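Local coordinates for protein Rab GDP-dissociation inhibitor (PDB 2BCG) that inhibits GDP dissociation from the Rab GTPase Sec4, regulating its nucleotide exchange, and extracts GDP-bound Ypt7 from vacuolar membranes, at residues 92-97 and 423-427; 173-179 and 207-213; 303-309 and 397-403. All coordinates share one frame; numbering follows the deposited sequence. Where two conformers were deposited one is given.

Contact 1. Residues 92-97 and 423-427; sequences MANGEL and FESMT
Glu424 OE2 accepts a hydrogen bond from Glu96 N at 2.8 Å on its syn lone pair, nearly straight (173°). Helices 96-104 and 424-438 begin here side by side, the latter following strand 411-413 at the edge of a parallel sheet consistent with a Rossmann-like fold; an acidic side chain from the first turn of one satisfies an N-H in the first turn of the other. Before Glu96 stands Gly95 at the N-cap, closing a type I turn from Met92; its CA lies 3.4 Å from Glu424 OE1. That second oxygen serves two waters: one bridges it to Met92 N, and the other accepts from Leu97 N, is hydrogen-bonded to Thr427 OG1 and gives Glu424 OE1 a weak bond. The carboxylate is thus held at both oxygens, and the start of helix 96-104 would be expected to stabilise its charge. Glu96 turns its own carboxylate away to Asn99. An apolar cluster adjoins this polar network, with Ile21 and Ile25 of helix 21-32 against it. With CG anti to its backbone N (chi1 -178°), Leu97 runs alongside Phe423 and brings CD2 to 3.9 Å from Phe423 CD2 and 4.0 Å from Met426 CE, the methyl lying over one face of the Phe423 ring, toward its rim.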
loop_
_atom_site.group_PDB
_atom_site.type_symbol
_atom_site.label_atom_id
_atom_site.label_comp_id
_atom_site.label_asym_id
_atom_site.label_seq_id
_atom_site.Cartn_x
_atom_site.Cartn_y
_atom_site.Cartn_z
ATOM N N MET A 92 6.130 -7.877 7.748
ATOM C CA MET A 92 7.135 -8.914 8.004
ATOM C C MET A 92 7.730 -9.377 6.665
ATOM O O MET A 92 6.998 -9.737 5.722
ATOM C CB MET A 92 6.517 -10.125 8.714
ATOM C CG MET A 92 6.197 -9.894 10.159
ATOM S SD MET A 92 7.726 -9.933 11.142
ATOM C CE MET A 92 7.324 -11.010 12.499
ATOM N N ALA A 93 9.053 -9.396 6.583
ATOM C CA ALA A 93 9.724 -9.742 5.336
ATOM C C ALA A 93 9.372 -11.131 4.790
ATOM O O ALA A 93 9.405 -11.302 3.579
ATOM C CB ALA A 93 11.219 -9.584 5.468
ATOM N N ASN A 94 9.022 -12.098 5.653
ATOM C CA ASN A 94 8.603 -13.437 5.178
ATOM C C ASN A 94 7.140 -13.691 5.459
ATOM O O ASN A 94 6.672 -14.850 5.500
ATOM C CB ASN A 94 9.488 -14.556 5.789
ATOM C CG ASN A 94 9.389 -15.883 5.015
ATOM O OD1 ASN A 94 9.173 -16.948 5.614
ATOM N ND2 ASN A 94 9.510 -15.809 3.689
ATOM N N GLY A 95 6.397 -12.602 5.656
ATOM C CA GLY A 95 4.978 -12.706 5.941
ATOM C C GLY A 95 4.096 -13.014 4.737
ATOM O O GLY A 95 4.540 -13.017 3.588
ATOM N N GLU A 96 2.839 -13.278 5.019
ATOM C CA GLU A 96 1.885 -13.576 3.949
ATOM C C GLU A 96 1.699 -12.414 2.955
ATOM O O GLU A 96 1.544 -12.656 1.748
ATOM C CB GLU A 96 0.533 -13.984 4.530
ATOM C CG GLU A 96 -0.430 -14.566 3.490
ATOM C CD GLU A 96 0.093 -15.859 2.860
ATOM O OE1 GLU A 96 0.453 -16.787 3.621
ATOM O OE2 GLU A 96 0.153 -15.962 1.605
ATOM N N LEU A 97 1.729 -11.149 3.419
ATOM C CA LEU A 97 1.544 -10.046 2.462
ATOM C C LEU A 97 2.643 -10.032 1.428
ATOM O O LEU A 97 2.382 -9.830 0.234
ATOM C CB LEU A 97 1.330 -8.693 3.175
ATOM C CG LEU A 97 1.091 -7.480 2.258
ATOM C CD1 LEU A 97 -0.102 -7.734 1.322
ATOM C CD2 LEU A 97 0.885 -6.193 3.073
ATOM N N PHE A 423 1.362 -6.274 9.387
ATOM C CA PHE A 423 0.131 -6.604 8.645
ATOM C C PHE A 423 -0.291 -8.092 8.690
ATOM O O PHE A 423 -1.265 -8.488 8.036
ATOM C CB PHE A 423 0.245 -6.107 7.170
ATOM C CG PHE A 423 -0.397 -4.742 6.886
ATOM C CD1 PHE A 423 -1.656 -4.416 7.395
ATOM C CD2 PHE A 423 0.232 -3.803 6.053
ATOM C CE1 PHE A 423 -2.274 -3.179 7.114
ATOM C CE2 PHE A 423 -0.384 -2.585 5.764
ATOM C CZ PHE A 423 -1.640 -2.289 6.280
ATOM N N GLU A 424 0.363 -8.927 9.517
ATOM C CA GLU A 424 -0.019 -10.347 9.487
ATOM C C GLU A 424 -1.487 -10.575 9.855
ATOM O O GLU A 424 -2.168 -11.414 9.233
ATOM C CB GLU A 424 0.914 -11.183 10.360
ATOM C CG GLU A 424 1.294 -12.487 9.738
ATOM C CD GLU A 424 1.963 -12.375 8.352
ATOM O OE1 GLU A 424 2.626 -11.348 8.012
ATOM O OE2 GLU A 424 1.805 -13.338 7.592
ATOM N N SER A 425 -2.011 -9.853 10.847
ATOM C CA SER A 425 -3.421 -10.069 11.199
ATOM C C SER A 425 -4.365 -9.587 10.058
ATOM O O SER A 425 -5.482 -10.111 9.905
ATOM C CB SER A 425 -3.800 -9.419 12.535
ATOM O OG SER A 425 -3.662 -8.013 12.452
ATOM N N MET A 426 -3.921 -8.624 9.247
ATOM C CA MET A 426 -4.723 -8.131 8.113
ATOM C C MET A 426 -4.767 -9.229 7.043
ATOM O O MET A 426 -5.849 -9.512 6.521
ATOM C CB MET A 426 -4.159 -6.797 7.583
ATOM C CG MET A 426 -4.900 -6.164 6.385
ATOM S SD MET A 426 -4.500 -6.979 4.797
ATOM C CE MET A 426 -2.762 -6.442 4.622
ATOM N N THR A 427 -3.637 -9.893 6.758
ATOM C CA THR A 427 -3.676 -10.989 5.764
ATOM C C THR A 427 -4.417 -12.218 6.312
ATOM O O THR A 427 -5.046 -12.961 5.556
ATOM C CB THR A 427 -2.300 -11.362 5.201
ATOM O OG1 THR A 427 -1.396 -11.569 6.275
ATOM C CG2 THR A 427 -1.785 -10.225 4.333
HETATM O O HOH W 1 3.352 -8.674 8.110
HETATM O O HOH W 2 1.146 -10.415 6.090
#

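Contact 2. Residues 173-179 and 207-213; sequences LDKNTMD and YLQQPAR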
loop_
_atom_site.group_PDB
_atom_site.type_symbol
_atom_site.label_atom_id
_atom_site.label_comp_id
_atom_site.label_asym_id
_atom_site.label_seq_id
_atom_site.Cartn_x
_atom_site.Cartn_y
_atom_site.Cartn_z
ATOM N N LEU A 173 3.420 -29.051 20.501
ATOM C CA LEU A 173 3.015 -27.661 20.246
ATOM C C LEU A 173 1.542 -27.375 20.495
ATOM O O LEU A 173 1.155 -26.224 20.708
ATOM C CB LEU A 173 3.456 -27.197 18.842
ATOM C CG LEU A 173 4.958 -27.228 18.528
ATOM C CD1 LEU A 173 5.196 -26.648 17.150
ATOM C CD2 LEU A 173 5.791 -26.480 19.574
ATOM N N ASP A 174 0.718 -28.426 20.498
ATOM C CA ASP A 174 -0.709 -28.267 20.742
ATOM C C ASP A 174 -1.082 -28.550 22.197
ATOM O O ASP A 174 -1.980 -27.918 22.743
ATOM C CB ASP A 174 -1.507 -29.184 19.805
ATOM C CG ASP A 174 -1.289 -28.855 18.337
ATOM O OD1 ASP A 174 -1.594 -27.700 17.938
ATOM O OD2 ASP A 174 -0.830 -29.758 17.591
ATOM N N LYS A 175 -0.385 -29.490 22.821
ATOM C CA LYS A 175 -0.706 -29.909 24.190
ATOM C C LYS A 175 0.054 -29.138 25.268
ATOM O O LYS A 175 -0.399 -29.032 26.409
ATOM C CB LYS A 175 -0.477 -31.418 24.350
ATOM C CG LYS A 175 -1.418 -32.281 23.501
ATOM C CD LYS A 175 -1.022 -33.742 23.609
ATOM C CE LYS A 175 -1.741 -34.612 22.589
ATOM N NZ LYS A 175 -3.134 -34.989 23.007
ATOM N N ASN A 176 1.219 -28.613 24.913
ATOM C CA ASN A 176 2.020 -27.832 25.856
ATOM C C ASN A 176 1.720 -26.345 25.666
ATOM O O ASN A 176 1.534 -25.909 24.537
ATOM C CB ASN A 176 3.508 -28.082 25.626
ATOM C CG ASN A 176 3.993 -29.431 26.167
ATOM O OD1 ASN A 176 4.574 -30.237 25.422
ATOM N ND2 ASN A 176 3.816 -29.655 27.468
ATOM N N THR A 177 1.648 -25.597 26.770
ATOM C CA THR A 177 1.548 -24.129 26.736
ATOM C C THR A 177 2.932 -23.539 26.431
ATOM O O THR A 177 3.966 -24.225 26.532
ATOM C CB THR A 177 1.062 -23.540 28.089
ATOM O OG1 THR A 177 2.094 -23.701 29.071
ATOM C CG2 THR A 177 -0.223 -24.223 28.585
ATOM N N MET A 178 2.962 -22.263 26.051
ATOM C CA MET A 178 4.235 -21.627 25.790
ATOM C C MET A 178 5.080 -21.547 27.062
ATOM O O MET A 178 6.286 -21.702 26.984
ATOM C CB MET A 178 4.058 -20.251 25.132
ATOM C CG MET A 178 5.311 -19.795 24.415
ATOM S SD MET A 178 6.023 -20.963 23.229
ATOM C CE MET A 178 7.664 -20.304 23.005
ATOM N N ASP A 179 4.453 -21.330 28.217
ATOM C CA ASP A 179 5.191 -21.332 29.493
ATOM C C ASP A 179 5.906 -22.671 29.746
ATOM O O ASP A 179 7.038 -22.691 30.221
ATOM C CB ASP A 179 4.267 -21.025 30.666
ATOM C CG ASP A 179 4.861 -20.010 31.627
ATOM O OD1 ASP A 179 4.109 -19.543 32.524
ATOM O OD2 ASP A 179 6.052 -19.658 31.477
ATOM N N TYR A 207 -0.567 -15.194 25.962
ATOM C CA TYR A 207 0.005 -16.356 25.239
ATOM C C TYR A 207 0.701 -17.395 26.138
ATOM O O TYR A 207 0.853 -18.557 25.739
ATOM C CB TYR A 207 0.999 -15.892 24.174
ATOM C CG TYR A 207 2.359 -15.543 24.752
ATOM C CD1 TYR A 207 2.598 -14.289 25.360
ATOM C CD2 TYR A 207 3.402 -16.472 24.710
ATOM C CE1 TYR A 207 3.862 -13.971 25.901
ATOM C CE2 TYR A 207 4.661 -16.179 25.246
ATOM C CZ TYR A 207 4.879 -14.942 25.852
ATOM O OH TYR A 207 6.122 -14.663 26.367
ATOM N N LEU A 208 1.146 -16.971 27.320
ATOM C CA LEU A 208 1.879 -17.855 28.226
ATOM C C LEU A 208 1.067 -19.099 28.618
ATOM O O LEU A 208 1.631 -20.184 28.805
ATOM C CB LEU A 208 2.299 -17.103 29.480
ATOM C CG LEU A 208 3.437 -16.071 29.406
ATOM C CD1 LEU A 208 3.548 -15.411 30.772
ATOM C CD2 LEU A 208 4.763 -16.704 29.011
ATOM N N GLN A 209 -0.245 -18.929 28.722
ATOM C CA GLN A 209 -1.118 -20.008 29.180
ATOM C C GLN A 209 -1.936 -20.614 28.040
ATOM O O GLN A 209 -2.889 -21.353 28.274
ATOM C CB GLN A 209 -1.996 -19.531 30.345
ATOM C CG GLN A 209 -1.216 -18.930 31.529
ATOM C CD GLN A 209 -0.117 -19.850 32.081
ATOM O OE1 GLN A 209 -0.197 -21.079 31.978
ATOM N NE2 GLN A 209 0.917 -19.250 32.671
ATOM N N GLN A 210 -1.536 -20.320 26.804
ATOM C CA GLN A 210 -2.201 -20.841 25.610
ATOM C C GLN A 210 -1.273 -21.848 24.917
ATOM O O GLN A 210 -0.057 -21.804 25.148
ATOM C CB GLN A 210 -2.553 -19.696 24.654
ATOM C CG GLN A 210 -3.764 -18.891 25.089
ATOM C CD GLN A 210 -3.905 -17.573 24.358
ATOM O OE1 GLN A 210 -3.196 -17.295 23.388
ATOM N NE2 GLN A 210 -4.832 -16.748 24.825
ATOM N N PRO A 211 -1.834 -22.776 24.090
ATOM C CA PRO A 211 -1.026 -23.702 23.299
ATOM C C PRO A 211 0.164 -23.025 22.613
ATOM O O PRO A 211 0.040 -21.902 22.117
ATOM C CB PRO A 211 -2.008 -24.203 22.239
ATOM C CG PRO A 211 -3.307 -24.194 22.941
ATOM C CD PRO A 211 -3.276 -23.021 23.887
ATOM N N ALA A 212 1.297 -23.709 22.601
ATOM C CA ALA A 212 2.546 -23.152 22.103
ATOM C C ALA A 212 2.558 -22.848 20.601
ATOM O O ALA A 212 3.258 -21.928 20.158
ATOM C CB ALA A 212 3.694 -24.082 22.455
ATOM N N ARG A 213 1.782 -23.614 19.828
ATOM C CA ARG A 213 1.848 -23.586 18.361
ATOM C C ARG A 213 1.906 -22.171 17.726
ATOM O O ARG A 213 2.837 -21.906 16.952
ATOM C CB ARG A 213 0.700 -24.429 17.753
ATOM C CG ARG A 213 0.480 -24.245 16.240
ATOM C CD ARG A 213 1.112 -25.358 15.410
ATOM N NE ARG A 213 0.652 -26.702 15.766
ATOM C CZ ARG A 213 1.333 -27.801 15.463
ATOM N NH1 ARG A 213 2.467 -27.699 14.781
ATOM N NH2 ARG A 213 0.888 -28.997 15.824
HETATM O O HOH W 3 1.245 -23.243 31.557
#
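The methyl of Ala212 is the bump at the middle of this contact: it fits a hollow walled by the carbonyls of Leu173 and Asn176 and by Met178, with Ala212 CB 3.5 Å from Asn176 O and 4.0 Å from Met178 SD. The two backbones lie close together, joined in a single beta bridge between Thr177 and Pro211 (CA-CA 4.3 Å). Ala212 N binds Asn176 O at 2.9 Å, Met178 N binds Gln210 O, and Asp179 N reaches Leu208 O. At one end Leu173 is the bump. Its CB sits 4.0 Å above the centre of the Arg213 guanidinium, whose edge grips Asp174 side-on, NE to OD1 and NH2 to OD2 (2.6 Å for the latter). The carboxylate is turned 48° from the guanidinium, and both nitrogens meet the oxygens from above the carboxylate plane, though within the guanidinium plane. At the other end Met178, bent at chi2 (52°), places CG 3.8 Å from Tyr207 CE2, at the ring edge. Gln209 NE2 adds a weak bond to Asp179 OD1, while Asp179 OD2 pairs with Lys192. The contact joins the entries of helix 178-184, N-capped by Thr177, and helix 212-229; the latter and helix 144-159 also line the geranylgeranyl pocket, through Cys223 and Leu154. Phe216 of 212-229 and Trp156 of 144-159 flank Leu173, while Ile219 and Phe153 of the same two helices pack on Met178.

Contact 3. Residues 303-309 and 397-403; sequences CKSTGQR and AELFEPR
One face of the Arg403 guanidinium rests on Lys304 CB, 3.7 Å above the plane and toward its rim, while a water lies in plane at the edge and accepts from NH2. The same water donates to Cys303 O, so the guanidinium is tied to the backbone that it flanks. The other flat group, the Phe400 ring, turns an edge to Lys304 O; its CD2 stands 3.7 Å from Ser305 N, approached obliquely. Between Cys303 and Ser305 the backbones pair as an antiparallel ladder with residues 400-402: Lys304 N binds Glu401 O at 2.9 Å and Glu401 N returns the bond to Lys304 O, both close to the carbonyl axes. This is the antiparallel pairing of strand 303-317 with 391-402, the outermost strand, within this chain, of a mixed sheet, and it is a worked example of a beta bulge. Between the Ser305-Phe400 and Arg309-Glu398 pairs the register slips by two residues, yet Thr306 N still reaches Leu399 O (2.8 Å) and Leu399 N finds Gln308 O in an almost straight bond (176°). Gly307 makes the corner with a positive phi (86°). Ser305 OG steadies it from within, accepting from Gly307 N in an ST turn; set anti to its backbone N (chi1 171°), the hydroxyl also donates to Glu398 OE1 at 2.8 Å, on the anti side of that carboxylate and somewhat out of its plane. Gln308 NE2 holds Thr306 OG1 in the amide plane. Lys304 and Glu401 share a face of the sheet and cross obliquely, with Lys304 CE 3.3 Å from Glu401 OE1, though Lys304 NZ stops short of a salt bridge. The partner of Glu401 OE2 is Arg415, and a water joins Glu401 OE1 to Ser305 O.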
loop_
_atom_site.group_PDB
_atom_site.type_symbol
_atom_site.label_atom_id
_atom_site.label_comp_id
_atom_site.label_asym_id
_atom_site.label_seq_id
_atom_site.Cartn_x
_atom_site.Cartn_y
_atom_site.Cartn_z
ATOM N N CYS A 303 -21.752 -4.895 12.808
ATOM C CA CYS A 303 -20.457 -5.027 13.480
ATOM C C CYS A 303 -20.582 -4.730 14.955
ATOM O O CYS A 303 -21.567 -4.115 15.387
ATOM C CB CYS A 303 -19.414 -4.076 12.889
ATOM S SG CYS A 303 -19.098 -4.407 11.168
ATOM N N LYS A 304 -19.602 -5.187 15.716
ATOM C CA LYS A 304 -19.555 -4.971 17.154
ATOM C C LYS A 304 -18.165 -4.490 17.561
ATOM O O LYS A 304 -17.162 -4.830 16.921
ATOM C CB LYS A 304 -19.906 -6.267 17.909
ATOM C CG LYS A 304 -18.980 -7.467 17.616
ATOM C CD LYS A 304 -19.466 -8.787 18.269
ATOM C CE LYS A 304 -18.448 -9.907 18.082
ATOM N NZ LYS A 304 -18.852 -11.244 18.659
ATOM N N SER A 305 -18.117 -3.695 18.620
ATOM C CA SER A 305 -16.841 -3.293 19.172
ATOM C C SER A 305 -16.106 -4.517 19.723
ATOM O O SER A 305 -16.728 -5.422 20.292
ATOM C CB SER A 305 -17.050 -2.274 20.280
ATOM O OG SER A 305 -15.822 -2.053 20.934
ATOM N N THR A 306 -14.789 -4.560 19.547
ATOM C CA THR A 306 -13.984 -5.585 20.191
ATOM C C THR A 306 -13.781 -5.230 21.668
ATOM O O THR A 306 -13.245 -6.039 22.427
ATOM C CB THR A 306 -12.614 -5.709 19.545
ATOM O OG1 THR A 306 -11.869 -4.533 19.863
ATOM C CG2 THR A 306 -12.738 -5.864 18.015
ATOM N N GLY A 307 -14.203 -4.029 22.064
ATOM C CA GLY A 307 -14.004 -3.515 23.425
ATOM C C GLY A 307 -12.659 -2.826 23.632
ATOM O O GLY A 307 -12.270 -2.518 24.775
ATOM N N GLN A 308 -11.958 -2.566 22.533
ATOM C CA GLN A 308 -10.667 -1.872 22.591
ATOM C C GLN A 308 -10.678 -0.589 21.779
ATOM O O GLN A 308 -11.264 -0.508 20.712
ATOM C CB GLN A 308 -9.567 -2.764 22.048
ATOM C CG GLN A 308 -9.385 -4.065 22.785
ATOM C CD GLN A 308 -8.500 -5.000 22.026
ATOM O OE1 GLN A 308 -7.389 -5.280 22.456
ATOM N NE2 GLN A 308 -8.981 -5.489 20.868
ATOM N N ARG A 309 -10.013 0.427 22.315
ATOM C CA ARG A 309 -9.823 1.667 21.597
ATOM C C ARG A 309 -8.318 1.863 21.494
ATOM O O ARG A 309 -7.583 1.635 22.463
ATOM C CB ARG A 309 -10.377 2.865 22.376
ATOM C CG ARG A 309 -11.895 2.959 22.410
ATOM C CD ARG A 309 -12.332 4.337 22.914
ATOM N NE ARG A 309 -11.740 4.695 24.213
ATOM C CZ ARG A 309 -11.464 5.944 24.611
ATOM N NH1 ARG A 309 -11.670 6.972 23.796
ATOM N NH2 ARG A 309 -10.962 6.157 25.823
ATOM N N ALA A 397 -9.264 5.481 17.767
ATOM C CA ALA A 397 -10.133 4.634 16.956
ATOM C C ALA A 397 -10.694 3.479 17.800
ATOM O O ALA A 397 -9.945 2.820 18.525
ATOM C CB ALA A 397 -9.366 4.089 15.749
ATOM N N GLU A 398 -12.007 3.245 17.701
ATOM C CA GLU A 398 -12.593 2.060 18.313
ATOM C C GLU A 398 -12.470 0.926 17.308
ATOM O O GLU A 398 -12.701 1.140 16.129
ATOM C CB GLU A 398 -14.068 2.304 18.679
ATOM C CG GLU A 398 -14.614 1.183 19.541
ATOM C CD GLU A 398 -15.926 1.511 20.236
ATOM O OE1 GLU A 398 -16.381 0.677 21.044
ATOM O OE2 GLU A 398 -16.508 2.578 19.969
ATOM N N LEU A 399 -12.055 -0.253 17.763
ATOM C CA LEU A 399 -11.909 -1.420 16.889
ATOM C C LEU A 399 -13.217 -2.200 16.756
ATOM O O LEU A 399 -13.849 -2.545 17.766
ATOM C CB LEU A 399 -10.816 -2.351 17.394
ATOM C CG LEU A 399 -9.454 -1.696 17.587
ATOM C CD1 LEU A 399 -8.524 -2.822 18.018
ATOM C CD2 LEU A 399 -8.996 -1.014 16.283
ATOM N N PHE A 400 -13.581 -2.490 15.510
ATOM C CA PHE A 400 -14.808 -3.255 15.187
ATOM C C PHE A 400 -14.522 -4.592 14.518
ATOM O O PHE A 400 -13.474 -4.793 13.875
ATOM C CB PHE A 400 -15.753 -2.397 14.327
ATOM C CG PHE A 400 -16.184 -1.149 15.010
ATOM C CD1 PHE A 400 -15.573 0.076 14.707
ATOM C CD2 PHE A 400 -17.174 -1.192 16.006
ATOM C CE1 PHE A 400 -15.957 1.244 15.363
ATOM C CE2 PHE A 400 -17.553 -0.024 16.673
ATOM C CZ PHE A 400 -16.928 1.199 16.365
ATOM N N GLU A 401 -15.444 -5.540 14.707
ATOM C CA GLU A 401 -15.360 -6.816 14.006
ATOM C C GLU A 401 -16.776 -7.199 13.597
ATOM O O GLU A 401 -17.729 -6.673 14.163
ATOM C CB GLU A 401 -14.743 -7.914 14.892
ATOM C CG GLU A 401 -15.523 -8.150 16.193
ATOM C CD GLU A 401 -14.916 -9.223 17.061
ATOM O OE1 GLU A 401 -15.224 -9.240 18.270
ATOM O OE2 GLU A 401 -14.151 -10.067 16.558
ATOM N N PRO A 402 -16.908 -8.040 12.575
ATOM C CA PRO A 402 -18.269 -8.450 12.193
ATOM C C PRO A 402 -18.919 -9.302 13.281
ATOM O O PRO A 402 -18.248 -10.100 13.936
ATOM C CB PRO A 402 -18.060 -9.299 10.948
ATOM C CG PRO A 402 -16.619 -9.584 10.834
ATOM C CD PRO A 402 -15.866 -8.652 11.729
ATOM N N ARG A 403 -20.222 -9.115 13.425
ATOM C CA ARG A 403 -21.007 -9.927 14.351
ATOM C C ARG A 403 -21.091 -11.370 13.841
ATOM O O ARG A 403 -21.069 -12.312 14.643
ATOM C CB ARG A 403 -22.388 -9.295 14.503
ATOM C CG ARG A 403 -22.397 -7.990 15.292
ATOM C CD ARG A 403 -23.797 -7.394 15.428
ATOM N NE ARG A 403 -23.757 -6.047 16.011
ATOM C CZ ARG A 403 -23.656 -5.784 17.320
ATOM N NH1 ARG A 403 -23.597 -6.777 18.213
ATOM N NH2 ARG A 403 -23.600 -4.521 17.743
HETATM O O HOH W 4 -23.888 -2.534 16.004
HETATM O O HOH W 5 -21.476 -11.913 17.370
HETATM O O HOH W 6 -16.229 -8.370 20.572
#

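How the contacts relate
Along the chain, contact 1 spans the other two: both contact 2 and contact 3 fall between its segments, one after the other. None touches another. The centre of contact 1 lies about 22 Å from that of contact 2 and about 21 Å from that of contact 3, whereas the centres of contacts 2 and 3 are about 27 Å apart. Helix 212-229 connects the first two, starting at contact 2 and packing Ser225 on Met92; its Cys223, Val226 and Ala227 line a geranylgeranyl pocket. The side chains of Met92 and Met178 are about 11 and 12 Å from bound lipid. Leu413 of strand 411-413 meets Cys303 and Pro402, and the chain then runs on to residues 423-427; the nearest atoms of contacts 1 and 3 are about 9 Å apart.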